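Local structure of DNA polymerase (Bacillus phage phi29, 2PY5) at residues Y148-E151 and G155-I158; Y439-A444 and G481-E486; R451-D456 and H461-E466. The protein replicates viral DNA from a protein primer by strand displacement, with high processivity and fidelity, and carries 3'-5' exonuclease activity. The protein carries 2 engineered substitutions. One frame throughout, in Å; residues are numbered along the deposited sequence.

Interaction 1: Y148-E151 and G155-I158; sequences YHKE and GYKI. With nucleotides of chain A.
Tyr156 and Lys150 meet almost at a right angle, the long aliphatic chain of the lysine passing across the hydroxyl end of the tyrosine. The lysine is extended beyond CG, so that CE comes within 3.6 Å of Tyr156 OH and 4.0 Å of CE1 on the same ring. Lys150 NZ gives the phenol oxygen only a weak hydrogen bond of 3.3 Å, and since this side chain has two modelled conformations, the link belongs to one of them. The firmer polar partner of Tyr156 OH is Glu162. With CG opposite its own backbone N (chi1 164°), the tyrosine ring is carried toward Lys150. Glu151 adds little: its carbonyl O approaches CE1 of Tyr156 at 4.4 Å, while its carboxylate is turned elsewhere, into a salt bridge with Lys18. At the start of the same segment, Tyr148, which helps to stabilise a frayed 3' terminus in the exonuclease site, lays one face of its ring over the thymine of DT7 of chain A, whose C5 stands 3.6 Å above the ring plane. The contact thus closes a surface loop of the exonuclease region, between helix 130-136 and helix 160-182. Glu162 ties the loop to the start of the latter helix, Lys18 to the connection after strand 8-15, and Asn42, bonded to Tyr156 O, to the residue just after strand 38-41.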
ATOM      1  N   TYR F 148      -5.768 -25.861   5.569  1.00 35.19           N
ATOM      2  CA  TYR F 148      -5.558 -25.662   4.125  1.00 34.81           C
ATOM      3  C   TYR F 148      -5.124 -26.927   3.402  1.00 33.77           C
ATOM      4  O   TYR F 148      -5.525 -27.168   2.263  1.00 33.84           O
ATOM      5  CB  TYR F 148      -4.493 -24.596   3.857  1.00 37.14           C
ATOM      6  CG  TYR F 148      -4.731 -23.268   4.530  1.00 39.38           C
ATOM      7  CD1 TYR F 148      -3.746 -22.701   5.332  1.00 40.71           C
ATOM      8  CD2 TYR F 148      -5.936 -22.589   4.382  1.00 38.69           C
ATOM      9  CE1 TYR F 148      -3.946 -21.479   5.959  1.00 41.89           C
ATOM     10  CE2 TYR F 148      -6.149 -21.353   5.015  1.00 41.00           C
ATOM     11  CZ  TYR F 148      -5.141 -20.819   5.803  1.00 41.02           C
ATOM     12  OH  TYR F 148      -5.307 -19.621   6.441  1.00 41.88           O
ATOM     13  N   HIS F 149      -4.294 -27.729   4.062  1.00 32.34           N
ATOM     14  CA  HIS F 149      -3.588 -28.809   3.380  1.00 31.08           C
ATOM     15  C   HIS F 149      -4.227 -30.181   3.566  1.00 33.66           C
ATOM     16  O   HIS F 149      -3.662 -31.175   3.131  1.00 35.63           O
ATOM     17  CB  HIS F 149      -2.127 -28.806   3.821  1.00 34.06           C
ATOM     18  CG  HIS F 149      -1.479 -27.470   3.674  1.00 35.35           C
ATOM     19  ND1 HIS F 149      -1.282 -26.875   2.445  1.00 38.45           N
ATOM     20  CD2 HIS F 149      -1.043 -26.582   4.597  1.00 38.12           C
ATOM     21  CE1 HIS F 149      -0.721 -25.692   2.619  1.00 40.46           C
ATOM     22  NE2 HIS F 149      -0.557 -25.494   3.916  1.00 38.50           N
ATOM     23  N   LYS F 150      -5.405 -30.218   4.195  1.00 32.90           N
ATOM     24  CA  LYS F 150      -6.140 -31.466   4.352  0.50 33.54           C
ATOM     25  C   LYS F 150      -6.402 -32.098   2.986  1.00 31.75           C
ATOM     26  O   LYS F 150      -6.685 -31.398   1.995  1.00 33.17           O
ATOM     27  CB  LYS F 150      -7.468 -31.256   5.095  0.50 33.05           C
ATOM     28  CG  LYS F 150      -8.377 -32.485   5.067  0.50 33.62           C
ATOM     29  CD  LYS F 150      -9.559 -32.381   5.998  0.50 34.73           C
ATOM     30  CE  LYS F 150     -10.459 -33.598   5.839  0.50 35.94           C
ATOM     31  NZ  LYS F 150     -11.617 -33.591   6.767  0.50 37.18           N
ATOM     32  N   GLU F 151      -6.298 -33.425   2.948  1.00 34.16           N
ATOM     33  CA  GLU F 151      -6.570 -34.200   1.747  1.00 34.57           C
ATOM     34  C   GLU F 151      -8.051 -34.063   1.378  1.00 32.29           C
ATOM     35  O   GLU F 151      -8.928 -34.452   2.171  1.00 30.21           O
ATOM     36  CB  GLU F 151      -6.209 -35.666   2.001  1.00 36.73           C
ATOM     37  CG  GLU F 151      -6.671 -36.662   0.936  1.00 41.20           C
ATOM     38  CD  GLU F 151      -5.980 -36.481  -0.400  1.00 43.64           C
ATOM     39  OE1 GLU F 151      -4.958 -35.758  -0.465  1.00 41.87           O
ATOM     40  OE2 GLU F 151      -6.459 -37.088  -1.388  1.00 47.97           O
ATOM     41  N   GLY F 155     -14.945 -33.737  -5.379  1.00 29.99           N
ATOM     42  CA  GLY F 155     -16.270 -34.074  -4.829  1.00 29.91           C
ATOM     43  C   GLY F 155     -16.289 -34.194  -3.317  1.00 28.81           C
ATOM     44  O   GLY F 155     -17.286 -34.609  -2.725  1.00 31.97           O
ATOM     45  N   TYR F 156     -15.171 -33.844  -2.690  1.00 28.49           N
ATOM     46  CA  TYR F 156     -15.047 -33.845  -1.236  1.00 29.87           C
ATOM     47  C   TYR F 156     -16.207 -33.086  -0.590  1.00 27.61           C
ATOM     48  O   TYR F 156     -16.564 -31.970  -1.020  1.00 28.88           O
ATOM     49  CB  TYR F 156     -13.690 -33.241  -0.822  1.00 30.09           C
ATOM     50  CG  TYR F 156     -13.584 -32.839   0.627  1.00 30.53           C
ATOM     51  CD1 TYR F 156     -13.266 -33.773   1.599  1.00 29.49           C
ATOM     52  CD2 TYR F 156     -13.772 -31.525   1.022  1.00 30.83           C
ATOM     53  CE1 TYR F 156     -13.163 -33.419   2.928  1.00 29.96           C
ATOM     54  CE2 TYR F 156     -13.679 -31.167   2.363  1.00 30.57           C
ATOM     55  CZ  TYR F 156     -13.363 -32.115   3.303  1.00 31.79           C
ATOM     56  OH  TYR F 156     -13.253 -31.771   4.628  1.00 34.09           O
ATOM     57  N   LYS F 157     -16.794 -33.717   0.425  1.00 32.26           N
ATOM     58  CA  LYS F 157     -17.935 -33.175   1.157  1.00 32.82           C
ATOM     59  C   LYS F 157     -17.502 -32.119   2.172  1.00 32.44           C
ATOM     60  O   LYS F 157     -16.779 -32.419   3.123  1.00 32.77           O
ATOM     61  CB  LYS F 157     -18.650 -34.317   1.875  1.00 34.70           C
ATOM     62  CG  LYS F 157     -19.807 -33.927   2.776  1.00 36.21           C
ATOM     63  CD  LYS F 157     -20.612 -35.162   3.133  1.00 39.30           C
ATOM     64  CE  LYS F 157     -21.447 -34.988   4.380  1.00 41.03           C
ATOM     65  NZ  LYS F 157     -22.143 -36.265   4.721  1.00 42.25           N
ATOM     66  N   ILE F 158     -17.977 -30.894   1.979  1.00 32.26           N
ATOM     67  CA  ILE F 158     -17.649 -29.785   2.870  1.00 30.64           C
ATOM     68  C   ILE F 158     -18.263 -30.016   4.255  1.00 29.92           C
ATOM     69  O   ILE F 158     -19.455 -30.317   4.366  1.00 32.61           O
ATOM     70  CB  ILE F 158     -18.158 -28.432   2.295  1.00 30.70           C
ATOM     71  CG1 ILE F 158     -17.560 -28.161   0.906  1.00 30.86           C
ATOM     72  CG2 ILE F 158     -17.799 -27.292   3.228  1.00 32.49           C
ATOM     73  CD1 ILE F 158     -18.226 -26.999   0.176  1.00 31.79           C
TER
ATOM     74  P    DT A   7      -7.849 -17.641   2.094  1.00 27.71           P
ATOM     75  OP1  DT A   7      -9.297 -17.789   2.311  1.00 28.12           O
ATOM     76  OP2  DT A   7      -6.952 -17.385   3.239  1.00 28.50           O
ATOM     77  O5'  DT A   7      -7.252 -18.941   1.381  1.00 26.32           O
ATOM     78  C5'  DT A   7      -7.786 -19.424   0.158  1.00 24.66           C
ATOM     79  C4'  DT A   7      -7.018 -20.676  -0.226  1.00 22.33           C
ATOM     80  O4'  DT A   7      -5.619 -20.356  -0.356  1.00 23.57           O
ATOM     81  C3'  DT A   7      -7.052 -21.821   0.788  1.00 24.05           C
ATOM     82  O3'  DT A   7      -8.206 -22.659   0.642  1.00 23.43           O
ATOM     83  C2'  DT A   7      -5.790 -22.579   0.400  1.00 22.42           C
ATOM     84  C1'  DT A   7      -4.828 -21.473   0.007  1.00 25.68           C
ATOM     85  N1   DT A   7      -3.869 -21.069   1.099  1.00 26.19           N
ATOM     86  C2   DT A   7      -2.714 -21.800   1.225  1.00 27.26           C
ATOM     87  O2   DT A   7      -2.441 -22.747   0.510  1.00 28.07           O
ATOM     88  N3   DT A   7      -1.875 -21.386   2.221  1.00 28.35           N
ATOM     89  C4   DT A   7      -2.071 -20.329   3.087  1.00 29.84           C
ATOM     90  O4   DT A   7      -1.239 -20.044   3.955  1.00 31.28           O
ATOM     91  C5   DT A   7      -3.301 -19.600   2.905  1.00 28.58           C
ATOM     92  C7   DT A   7      -3.613 -18.430   3.789  1.00 29.10           C
ATOM     93  C6   DT A   7      -4.141 -19.990   1.931  1.00 27.41           C
TER
HETATM   94  O   HOH W   1     -13.957 -34.463   6.489  1.00 50.87           O

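Interaction 2: Y439-A444 and G481-E486. With EDO (1,2-ethanediol), chain T; EDO (1,2-ethanediol), chain B; EDO (1,2-ethanediol), chain X.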
ATOM      1  N   TYR F 439      11.386  15.365   4.428  1.00 30.72           N
ATOM      2  CA  TYR F 439      11.984  16.509   5.094  1.00 30.75           C
ATOM      3  C   TYR F 439      11.604  16.523   6.577  1.00 29.73           C
ATOM      4  O   TYR F 439      12.439  16.757   7.451  1.00 29.14           O
ATOM      5  CB  TYR F 439      11.521  17.803   4.406  1.00 32.34           C
ATOM      6  CG  TYR F 439      11.993  19.063   5.061  1.00 31.94           C
ATOM      7  CD1 TYR F 439      13.203  19.625   4.720  1.00 33.76           C
ATOM      8  CD2 TYR F 439      11.226  19.692   6.044  1.00 33.77           C
ATOM      9  CE1 TYR F 439      13.649  20.769   5.328  1.00 34.01           C
ATOM     10  CE2 TYR F 439      11.664  20.843   6.658  1.00 33.58           C
ATOM     11  CZ  TYR F 439      12.879  21.379   6.296  1.00 33.25           C
ATOM     12  OH  TYR F 439      13.353  22.541   6.893  1.00 37.03           O
ATOM     13  N   THR F 440      10.322  16.297   6.852  1.00 30.56           N
ATOM     14  CA  THR F 440       9.843  16.297   8.220  1.00 30.14           C
ATOM     15  C   THR F 440      10.607  15.306   9.086  1.00 30.14           C
ATOM     16  O   THR F 440      11.048  15.635  10.201  1.00 30.40           O
ATOM     17  CB  THR F 440       8.369  15.969   8.272  1.00 30.59           C
ATOM     18  OG1 THR F 440       7.640  16.964   7.520  1.00 32.30           O
ATOM     19  CG2 THR F 440       7.875  15.928   9.712  1.00 32.76           C
ATOM     20  N   THR F 441      10.753  14.085   8.572  1.00 30.19           N
ATOM     21  CA  THR F 441      11.394  13.016   9.333  1.00 28.80           C
ATOM     22  C   THR F 441      12.921  13.170   9.415  1.00 29.89           C
ATOM     23  O   THR F 441      13.503  13.064  10.490  1.00 30.59           O
ATOM     24  CB  THR F 441      10.979  11.683   8.728  1.00 31.24           C
ATOM     25  OG1 THR F 441       9.571  11.534   8.963  1.00 31.85           O
ATOM     26  CG2 THR F 441      11.792  10.498   9.315  1.00 31.35           C
ATOM     27  N   ILE F 442      13.553  13.466   8.288  1.00 30.11           N
ATOM     28  CA  ILE F 442      15.004  13.638   8.242  1.00 31.62           C
ATOM     29  C   ILE F 442      15.455  14.786   9.139  1.00 30.00           C
ATOM     30  O   ILE F 442      16.462  14.663   9.859  1.00 30.39           O
ATOM     31  CB  ILE F 442      15.498  13.845   6.801  1.00 30.43           C
ATOM     32  CG1 ILE F 442      15.235  12.586   5.985  1.00 29.42           C
ATOM     33  CG2 ILE F 442      16.975  14.236   6.791  1.00 31.23           C
ATOM     34  CD1 ILE F 442      15.368  12.775   4.479  1.00 30.08           C
ATOM     35  N   THR F 443      14.731  15.907   9.127  1.00 28.80           N
ATOM     36  CA  THR F 443      15.162  17.058   9.924  1.00 29.58           C
ATOM     37  C   THR F 443      15.053  16.790  11.438  1.00 29.19           C
ATOM     38  O   THR F 443      15.932  17.200  12.195  1.00 30.81           O
ATOM     39  CB  THR F 443      14.431  18.358   9.527  1.00 30.11           C
ATOM     40  OG1 THR F 443      13.027  18.211   9.693  1.00 33.33           O
ATOM     41  CG2 THR F 443      14.737  18.729   8.086  1.00 30.63           C
ATOM     42  N   ALA F 444      14.010  16.070  11.852  1.00 28.38           N
ATOM     43  CA  ALA F 444      13.866  15.709  13.265  1.00 28.99           C
ATOM     44  C   ALA F 444      14.943  14.712  13.661  1.00 29.87           C
ATOM     45  O   ALA F 444      15.584  14.866  14.684  1.00 30.60           O
ATOM     46  CB  ALA F 444      12.488  15.152  13.552  1.00 29.86           C
ATOM     47  N   GLY F 481       0.482  16.565  12.387  1.00 31.17           N
ATOM     48  CA  GLY F 481       1.808  16.937  11.927  1.00 32.90           C
ATOM     49  C   GLY F 481       2.852  17.027  13.029  1.00 33.67           C
ATOM     50  O   GLY F 481       4.049  17.121  12.734  1.00 34.76           O
ATOM     51  N   TYR F 482       2.412  17.017  14.288  1.00 31.84           N
ATOM     52  CA  TYR F 482       3.334  16.947  15.421  1.00 34.07           C
ATOM     53  C   TYR F 482       3.808  15.505  15.623  1.00 32.75           C
ATOM     54  O   TYR F 482       3.227  14.566  15.090  1.00 33.18           O
ATOM     55  CB  TYR F 482       2.681  17.461  16.696  1.00 34.87           C
ATOM     56  CG  TYR F 482       2.521  18.977  16.759  1.00 36.19           C
ATOM     57  CD1 TYR F 482       3.187  19.717  17.719  1.00 37.16           C
ATOM     58  CD2 TYR F 482       1.704  19.653  15.862  1.00 38.27           C
ATOM     59  CE1 TYR F 482       3.037  21.100  17.802  1.00 38.57           C
ATOM     60  CE2 TYR F 482       1.548  21.044  15.929  1.00 40.08           C
ATOM     61  CZ  TYR F 482       2.222  21.757  16.902  1.00 38.40           C
ATOM     62  OH  TYR F 482       2.086  23.141  17.004  1.00 40.47           O
ATOM     63  N   TRP F 483       4.870  15.354  16.413  1.00 33.60           N
ATOM     64  CA  TRP F 483       5.417  14.034  16.747  1.00 32.90           C
ATOM     65  C   TRP F 483       4.799  13.530  18.034  1.00 30.44           C
ATOM     66  O   TRP F 483       4.908  14.189  19.066  1.00 33.12           O
ATOM     67  CB  TRP F 483       6.923  14.113  16.947  1.00 31.55           C
ATOM     68  CG  TRP F 483       7.666  14.428  15.712  1.00 31.80           C
ATOM     69  CD1 TRP F 483       7.964  15.670  15.228  1.00 32.93           C
ATOM     70  CD2 TRP F 483       8.207  13.492  14.792  1.00 32.35           C
ATOM     71  NE1 TRP F 483       8.667  15.561  14.047  1.00 33.94           N
ATOM     72  CE2 TRP F 483       8.826  14.230  13.754  1.00 32.81           C
ATOM     73  CE3 TRP F 483       8.230  12.093  14.732  1.00 30.85           C
ATOM     74  CZ2 TRP F 483       9.464  13.611  12.680  1.00 32.64           C
ATOM     75  CZ3 TRP F 483       8.843  11.486  13.657  1.00 30.42           C
ATOM     76  CH2 TRP F 483       9.460  12.248  12.644  1.00 31.18           C
ATOM     77  N   ALA F 484       4.152  12.375  17.979  1.00 30.98           N
ATOM     78  CA  ALA F 484       3.654  11.733  19.197  1.00 30.06           C
ATOM     79  C   ALA F 484       4.770  10.886  19.768  1.00 31.13           C
ATOM     80  O   ALA F 484       5.442  10.168  19.039  1.00 33.29           O
ATOM     81  CB  ALA F 484       2.464  10.847  18.889  1.00 32.45           C
ATOM     82  N   HIS F 485       4.953  10.954  21.079  1.00 31.66           N
ATOM     83  CA  HIS F 485       5.773   9.968  21.771  1.00 31.10           C
ATOM     84  C   HIS F 485       4.927   8.699  21.835  1.00 31.37           C
ATOM     85  O   HIS F 485       3.949   8.605  22.594  1.00 34.16           O
ATOM     86  CB  HIS F 485       6.169  10.465  23.156  1.00 31.17           C
ATOM     87  CG  HIS F 485       6.956   9.469  23.955  1.00 28.94           C
ATOM     88  ND1 HIS F 485       7.104   9.576  25.325  1.00 31.51           N
ATOM     89  CD2 HIS F 485       7.619   8.343  23.586  1.00 31.35           C
ATOM     90  CE1 HIS F 485       7.844   8.566  25.757  1.00 31.81           C
ATOM     91  NE2 HIS F 485       8.149   7.793  24.729  1.00 30.86           N
ATOM     92  N   GLU F 486       5.291   7.734  21.012  1.00 32.00           N
ATOM     93  CA  GLU F 486       4.476   6.563  20.778  1.00 32.26           C
ATOM     94  C   GLU F 486       4.736   5.467  21.801  1.00 32.71           C
ATOM     95  O   GLU F 486       3.797   4.791  22.245  1.00 34.00           O
ATOM     96  CB  GLU F 486       4.761   6.040  19.375  1.00 35.28           C
ATOM     97  CG  GLU F 486       3.939   4.857  18.947  1.00 38.21           C
ATOM     98  CD  GLU F 486       4.056   4.644  17.473  1.00 44.11           C
ATOM     99  OE1 GLU F 486       4.987   3.919  17.050  1.00 45.35           O
ATOM    100  OE2 GLU F 486       3.246   5.244  16.722  1.00 44.04           O
TER
HETATM  101  C1  EDO T9008       4.922  18.589   9.485  1.00 28.68           C
HETATM  102  O1  EDO T9008       4.477  17.283   9.865  1.00 26.18           O
HETATM  103  C2  EDO T9008       3.779  19.395   8.875  1.00 30.88           C
HETATM  104  O2  EDO T9008       2.733  19.610   9.836  1.00 29.82           O
HETATM  105  C1  EDO B9012       4.922   6.185  25.941  1.00 54.91           C
HETATM  106  O1  EDO B9012       3.941   6.810  25.108  1.00 53.12           O
HETATM  107  C2  EDO B9012       4.914   6.831  27.322  1.00 56.22           C
HETATM  108  O2  EDO B9012       3.571   7.016  27.800  1.00 57.51           O
HETATM  109  C1  EDO X9013      18.840  19.965   9.993  1.00 46.71           C
HETATM  110  O1  EDO X9013      20.183  20.431  10.173  1.00 49.63           O
HETATM  111  C2  EDO X9013      17.937  20.502  11.100  1.00 47.73           C
HETATM  112  O2  EDO X9013      17.398  19.448  11.924  1.00 43.46           O
HETATM  113  O   HOH W   2      10.081  17.481  12.055  1.00 25.96           O
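Trp483 brings the six-membered ring of its indole against Thr440, Thr441 and Ala444, an example of a helix packed on the antiparallel sheet of the polymerase palm. Strand 483-486 runs at 63° to helix segment 439-444, their axes 12.5 Å apart, and the indole fills much of that gap. Its CG stands opposite the carbonyl carbon (chi1 -67°), and the six-membered ring is carried toward the helix. CZ2 touches Ala444 CB at 3.5 Å, whereas CH2 reaches Thr441 OG1 at 3.8 Å, a hydroxyl already bonded to Thr457 O. Thr440 and Thr441 share one conformation, each with its methyl opposite the backbone N; Thr443 differs, its OG1 held between N and C (chi1 59°) and bonded at 2.7 Å to Tyr439 O. That carbonyl is also gripped by Thr443 N, from the other face of its plane, and the methyl of Thr443 rests over the centre of the Tyr439 ring. Val250 and Phe248 of strand 241-250 and Ile460 of strand 459-463 also pack on the indole. Thr440 O lies near the indole plane, only weakly bonded by Ala444 N, and a water bridges the two sides, its O 2.8 Å from Thr440 O and 3.1 Å from Trp483 NE1.

Interaction 3: R451-D456 and H461-E466; sequences RIIYCD and HLTGTE. With EDO (1,2-ethanediol), chain U.
Ile452 pairs with Leu462 (CD1 to CD2 3.7 Å) and Tyr454 with His461 in an antiparallel beta hairpin, strands 452-456 and 459-463, within the palm sheet. A classic beta bulge interrupts it: Ile453 and Tyr454 both face His461, whose carbonyl O accepts from Ile453 N at 2.9 Å and weakly from Tyr454 N at 3.4 Å. On the face carrying Tyr454 and His461 the two side chains run alongside each other, yet their rings are nearly perpendicular (81°). Tyr454 CD2 sits 3.6 Å above the centre of the imidazole in a T-shaped pair, and His461 ND1 is held by Tyr494 OH. At the open end of the hairpin Arg451 bends at chi3 (60°), bringing its guanidinium within reach of two backbone carbonyls. NE and NH2 converge side-on upon Thr463 O (2.8 and 2.9 Å), while NH1 and NH2 close end-on upon Glu466 O (3.0 and 2.9 Å). Four bonds, all with their acceptors in the guanidinium plane, therefore fix the group's rotation and pin the turn after Thr463. Tyr454, Cys455 and Asp456 open the YCDTD motif, and Asp456, a ligand of the catalytic magnesium here salt-bridged to Lys498, places this hairpin at the polymerisation active site of a B-family enzyme.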
ATOM      1  N   ARG F 451      21.420  10.580  19.215  1.00 30.14           N
ATOM      2  CA  ARG F 451      20.595   9.502  19.769  1.00 30.08           C
ATOM      3  C   ARG F 451      19.862   8.694  18.699  1.00 31.47           C
ATOM      4  O   ARG F 451      19.203   7.729  19.022  1.00 30.33           O
ATOM      5  CB  ARG F 451      19.586  10.100  20.752  1.00 31.77           C
ATOM      6  CG  ARG F 451      20.239  10.694  22.005  1.00 31.12           C
ATOM      7  CD  ARG F 451      19.219  11.462  22.839  1.00 33.42           C
ATOM      8  NE  ARG F 451      18.118  10.605  23.286  1.00 32.11           N
ATOM      9  CZ  ARG F 451      17.067  11.020  23.990  1.00 33.66           C
ATOM     10  NH1 ARG F 451      16.954  12.298  24.335  1.00 33.02           N
ATOM     11  NH2 ARG F 451      16.124  10.154  24.340  1.00 31.97           N
ATOM     12  N   ILE F 452      19.983   9.081  17.431  1.00 30.29           N
ATOM     13  CA  ILE F 452      19.179   8.461  16.379  1.00 30.20           C
ATOM     14  C   ILE F 452      19.624   7.032  16.069  1.00 30.86           C
ATOM     15  O   ILE F 452      20.797   6.773  15.781  1.00 31.93           O
ATOM     16  CB  ILE F 452      19.142   9.314  15.086  1.00 29.44           C
ATOM     17  CG1 ILE F 452      18.084   8.793  14.117  1.00 31.09           C
ATOM     18  CG2 ILE F 452      20.540   9.362  14.395  1.00 29.19           C
ATOM     19  CD1 ILE F 452      16.636   8.942  14.606  1.00 31.25           C
ATOM     20  N   ILE F 453      18.660   6.114  16.147  1.00 29.44           N
ATOM     21  CA  ILE F 453      18.868   4.715  15.793  1.00 30.94           C
ATOM     22  C   ILE F 453      18.361   4.418  14.385  1.00 30.02           C
ATOM     23  O   ILE F 453      19.075   3.819  13.568  1.00 29.48           O
ATOM     24  CB  ILE F 453      18.110   3.759  16.759  1.00 29.69           C
ATOM     25  CG1 ILE F 453      18.528   3.962  18.211  1.00 28.99           C
ATOM     26  CG2 ILE F 453      18.348   2.280  16.357  1.00 30.50           C
ATOM     27  CD1 ILE F 453      17.530   3.311  19.227  1.00 29.86           C
ATOM     28  N   TYR F 454      17.123   4.838  14.110  1.00 30.04           N
ATOM     29  CA  TYR F 454      16.358   4.302  12.986  1.00 29.26           C
ATOM     30  C   TYR F 454      15.238   5.248  12.614  1.00 29.85           C
ATOM     31  O   TYR F 454      14.626   5.834  13.494  1.00 30.58           O
ATOM     32  CB  TYR F 454      15.769   2.953  13.425  1.00 30.97           C
ATOM     33  CG  TYR F 454      14.888   2.237  12.434  1.00 31.38           C
ATOM     34  CD1 TYR F 454      15.414   1.657  11.300  1.00 32.79           C
ATOM     35  CD2 TYR F 454      13.510   2.159  12.617  1.00 31.94           C
ATOM     36  CE1 TYR F 454      14.609   1.000  10.376  1.00 33.66           C
ATOM     37  CE2 TYR F 454      12.705   1.479  11.714  1.00 31.87           C
ATOM     38  CZ  TYR F 454      13.245   0.912  10.599  1.00 33.29           C
ATOM     39  OH  TYR F 454      12.449   0.253   9.673  1.00 34.28           O
ATOM     40  N   CYS F 455      14.989   5.389  11.318  1.00 31.38           N
ATOM     41  CA  CYS F 455      13.825   6.109  10.807  1.00 32.18           C
ATOM     42  C   CYS F 455      13.036   5.197   9.893  1.00 32.25           C
ATOM     43  O   CYS F 455      13.621   4.450   9.112  1.00 31.29           O
ATOM     44  CB  CYS F 455      14.269   7.297   9.955  1.00 32.85           C
ATOM     45  SG  CYS F 455      15.277   8.518  10.816  1.00 34.66           S
ATOM     46  N   ASP F 456      11.716   5.302   9.956  1.00 31.67           N
ATOM     47  CA  ASP F 456      10.878   4.693   8.933  1.00 32.22           C
ATOM     48  C   ASP F 456       9.662   5.541   8.623  1.00 32.97           C
ATOM     49  O   ASP F 456       8.633   5.437   9.297  1.00 35.04           O
ATOM     50  CB  ASP F 456      10.421   3.292   9.307  1.00 35.98           C
ATOM     51  CG  ASP F 456       9.636   2.620   8.169  1.00 39.12           C
ATOM     52  OD1 ASP F 456       9.658   3.166   7.028  1.00 36.14           O
ATOM     53  OD2 ASP F 456       9.009   1.558   8.390  1.00 39.47           O
ATOM     54  N   HIS F 461      13.330   6.554  15.945  1.00 29.14           N
ATOM     55  CA  HIS F 461      13.626   5.739  17.117  1.00 29.48           C
ATOM     56  C   HIS F 461      14.935   6.247  17.694  1.00 29.49           C
ATOM     57  O   HIS F 461      15.928   6.336  16.959  1.00 29.68           O
ATOM     58  CB  HIS F 461      13.822   4.275  16.716  1.00 29.80           C
ATOM     59  CG  HIS F 461      12.623   3.628  16.085  1.00 30.25           C
ATOM     60  ND1 HIS F 461      12.351   2.284  16.242  1.00 30.95           N
ATOM     61  CD2 HIS F 461      11.650   4.115  15.279  1.00 32.95           C
ATOM     62  CE1 HIS F 461      11.260   1.978  15.569  1.00 31.24           C
ATOM     63  NE2 HIS F 461      10.810   3.069  14.973  1.00 32.66           N
ATOM     64  N   LEU F 462      14.943   6.545  18.996  1.00 28.91           N
ATOM     65  CA  LEU F 462      16.100   7.131  19.686  1.00 29.41           C
ATOM     66  C   LEU F 462      16.543   6.244  20.843  1.00 29.37           C
ATOM     67  O   LEU F 462      15.726   5.587  21.482  1.00 28.94           O
ATOM     68  CB  LEU F 462      15.729   8.492  20.288  1.00 31.79           C
ATOM     69  CG  LEU F 462      15.135   9.583  19.393  1.00 32.22           C
ATOM     70  CD1 LEU F 462      14.976  10.869  20.209  1.00 33.73           C
ATOM     71  CD2 LEU F 462      15.979   9.815  18.165  1.00 33.93           C
ATOM     72  N   THR F 463      17.837   6.291  21.158  1.00 28.91           N
ATOM     73  CA  THR F 463      18.308   5.773  22.440  1.00 29.82           C
ATOM     74  C   THR F 463      17.831   6.699  23.575  1.00 29.80           C
ATOM     75  O   THR F 463      17.524   7.874  23.353  1.00 31.65           O
ATOM     76  CB  THR F 463      19.839   5.667  22.491  1.00 30.10           C
ATOM     77  OG1 THR F 463      20.415   6.959  22.276  1.00 30.89           O
ATOM     78  CG2 THR F 463      20.367   4.691  21.436  1.00 31.25           C
ATOM     79  N   GLY F 464      17.740   6.168  24.790  1.00 30.33           N
ATOM     80  CA  GLY F 464      17.287   6.959  25.936  1.00 29.91           C
ATOM     81  C   GLY F 464      15.782   7.134  26.029  1.00 30.40           C
ATOM     82  O   GLY F 464      15.049   6.860  25.076  1.00 31.97           O
ATOM     83  N   THR F 465      15.315   7.632  27.175  1.00 30.77           N
ATOM     84  CA  THR F 465      13.874   7.684  27.439  1.00 31.74           C
ATOM     85  C   THR F 465      13.309   9.095  27.697  1.00 32.13           C
ATOM     86  O   THR F 465      12.110   9.231  27.917  1.00 33.02           O
ATOM     87  CB  THR F 465      13.513   6.777  28.615  1.00 32.64           C
ATOM     88  OG1 THR F 465      14.092   7.301  29.805  1.00 33.85           O
ATOM     89  CG2 THR F 465      14.023   5.360  28.371  1.00 32.80           C
ATOM     90  N   GLU F 466      14.152  10.130  27.646  1.00 31.99           N
ATOM     91  CA  GLU F 466      13.688  11.512  27.812  1.00 31.26           C
ATOM     92  C   GLU F 466      13.480  12.201  26.474  1.00 30.85           C
ATOM     93  O   GLU F 466      14.260  12.022  25.544  1.00 32.53           O
ATOM     94  CB  GLU F 466      14.678  12.315  28.656  1.00 36.79           C
ATOM     95  CG  GLU F 466      14.925  11.736  30.049  1.00 40.40           C
ATOM     96  CD  GLU F 466      13.701  11.775  30.970  1.00 45.86           C
ATOM     97  OE1 GLU F 466      13.756  11.142  32.049  1.00 51.18           O
ATOM     98  OE2 GLU F 466      12.688  12.429  30.635  1.00 51.29           O
TER
HETATM   99  C1  EDO U9010       5.571   3.972   8.482  1.00 51.48           C
HETATM  100  O1  EDO U9010       4.686   3.373   7.529  1.00 52.74           O
HETATM  101  C2  EDO U9010       5.263   3.488   9.898  1.00 50.95           C
HETATM  102  O2  EDO U9010       6.451   3.390  10.708  1.00 51.10           O

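The three contacts illustrate how synthesis and proofreading are kept apart in one chain. Interactions 2 and 3 are neighbours, their centres 12 Å apart, and they touch where Thr441 CG2 packs against Cys455 CB at 4.1 Å. The helix of interaction 2 leads directly into the hairpin of interaction 3, and both reach the sheet bearing Asp249, Val250 and Asp456 of the catalytic magnesium site. Interaction 1 lies in the exonuclease region, its centre 51 Å from that of interaction 2 and 50 Å from that of interaction 3. Its first segment touches the single-stranded DNA through Tyr148, whereas interaction 3 comes within about 8 Å and interaction 2 within about 15 Å, nearest atoms.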